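Local coordinates for phage-related ribosomal protease (Staphylococcus aureus, PDB 7KLD) that cleaves the N-terminal nine residues from ribosomal protein bL27, as an essential cysteine protease, and also trims capsid and scaffold proteins of bacteriophage 80alpha, at the interface of chains A and B. Coordinates in Å, arbitrary orientation; residue numbers count along the deposited sequence, not the author numbering. Chains: chain A/B, Phage-related ribosomal protease.

The interface of chains A and B. Residues chain A 3, 5, 20; chain B 16, 57, 70.
B:Arg70 reaches from strand 66-70 across to A:Asp5 on strand 2-8, in a sheet-to-sheet interface between two copies of the Prp-family cysteine protease. The interface is two-fold symmetric, so the contact recurs with the chains exchanged; this pairing may or may not be the working form in the cell. An ionic pair joins A:Asp5 and B:Arg70. The guanidinium NH2 lies 2.6 Å from the carboxylate OD2 of A:Asp5, a salt bridge rather than a hydrogen bond, because no N-H of NH2 is directed at that oxygen. In agreement, the carboxylate and guanidinium planes are turned 64° apart, and one oxygen, not both, makes the approach.

Within chain B, B:Asp16 from strand 14-20 steadies the same guanidinium. NE donates a nearly straight hydrogen bond (166° at the hydrogen) to OD1 of B:Asp16 (2.5 Å), also a salt bridge, with the acceptor almost in the guanidinium plane. This second-shell carboxylate should limit rotation of the group; the arginine chain, extended at first, bends at chi3, bringing NE to face B:Asp16. The guanidinium probably offsets the like charges of A:Asp5 and B:Asp16.

A water adds a bridge: it sits 2.5 Å from A:Asp5 OD2 and accepts from B:Arg70 NH2 at 3.2 Å, at the guanidinium edge.

In packing, NH1 lies near CB of A:Thr3 (3.8 Å) and CB of A:Asp20, neither on its bond axis.

A like-charge approach stands apart: A:Asp20 OD1 comes 3.3 Å from B:Asp57 OD2. The side chains run antiparallel alongside each other, their carboxylate planes 39° apart. This is probably unfavourable unless a proton is shared, which is not seen; B:Arg70 NH1, 4.1 Å from A:Asp20 OD1, may ease that acid without contact. The patch centre lies about 10 Å from the catalytic A:His22.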
loop_
_atom_site.group_PDB
_atom_site.type_symbol
_atom_site.label_atom_id
_atom_site.label_comp_id
_atom_site.label_asym_id
_atom_site.label_seq_id
_atom_site.Cartn_x
_atom_site.Cartn_y
_atom_site.Cartn_z
ATOM N N THR A 3 -14.420 -8.359 13.372
ATOM C CA THR A 3 -13.401 -7.779 12.512
ATOM C C THR A 3 -12.029 -8.395 12.826
ATOM O O THR A 3 -11.642 -8.532 14.011
ATOM C CB THR A 3 -13.322 -6.274 12.654
ATOM O OG1 THR A 3 -14.649 -5.766 12.605
ATOM C CG2 THR A 3 -12.428 -5.694 11.540
ATOM N N ASP A 5 -8.235 -7.747 11.877
ATOM C CA ASP A 5 -7.224 -6.814 11.407
ATOM C C ASP A 5 -5.883 -7.514 11.443
ATOM O O ASP A 5 -5.375 -7.892 12.516
ATOM C CB ASP A 5 -7.172 -5.551 12.272
ATOM C CG ASP A 5 -8.388 -4.634 12.078
ATOM O OD1 ASP A 5 -9.103 -4.775 11.092
ATOM O OD2 ASP A 5 -8.585 -3.663 12.863
ATOM N N ASP A 20 -11.924 -8.587 16.713
ATOM C CA ASP A 20 -12.777 -7.779 17.569
ATOM C C ASP A 20 -14.189 -7.747 17.039
ATOM O O ASP A 20 -14.412 -7.682 15.836
ATOM C CB ASP A 20 -12.192 -6.363 17.714
ATOM C CG ASP A 20 -12.815 -5.599 18.828
ATOM O OD1 ASP A 20 -13.841 -4.936 18.563
ATOM O OD2 ASP A 20 -12.286 -5.646 19.967
ATOM N N ASP B 16 -8.855 3.931 14.369
ATOM C CA ASP B 16 -8.409 3.090 15.489
ATOM C C ASP B 16 -7.107 3.543 16.147
ATOM O O ASP B 16 -6.170 3.935 15.452
ATOM C CB ASP B 16 -8.086 1.628 15.060
ATOM C CG ASP B 16 -8.964 1.088 13.942
ATOM O OD1 ASP B 16 -9.888 0.316 14.244
ATOM O OD2 ASP B 16 -8.738 1.442 12.768
ATOM N N ASP B 57 -16.090 2.178 20.355
ATOM C CA ASP B 57 -15.979 0.797 20.805
ATOM C C ASP B 57 -14.626 0.610 21.490
ATOM O O ASP B 57 -13.593 0.820 20.852
ATOM C CB ASP B 57 -16.152 -0.117 19.595
ATOM C CG ASP B 57 -15.735 -1.507 19.852
ATOM O OD1 ASP B 57 -15.359 -1.821 21.029
ATOM O OD2 ASP B 57 -15.797 -2.264 18.852
ATOM N N ARG B 70 -11.820 2.212 18.952
ATOM C CA ARG B 70 -12.242 2.182 17.585
ATOM C C ARG B 70 -13.392 3.158 17.401
ATOM O O ARG B 70 -14.362 3.106 18.116
ATOM C CB ARG B 70 -12.664 0.797 17.116
ATOM C CG ARG B 70 -12.914 0.756 15.636
ATOM C CD ARG B 70 -13.088 -0.655 15.142
ATOM N NE ARG B 70 -11.789 -1.238 14.930
ATOM C CZ ARG B 70 -11.504 -2.519 14.886
ATOM N NH1 ARG B 70 -12.440 -3.421 15.050
ATOM N NH2 ARG B 70 -10.263 -2.883 14.655
HETATM O O HOH W 1 -7.313 -1.910 14.050
#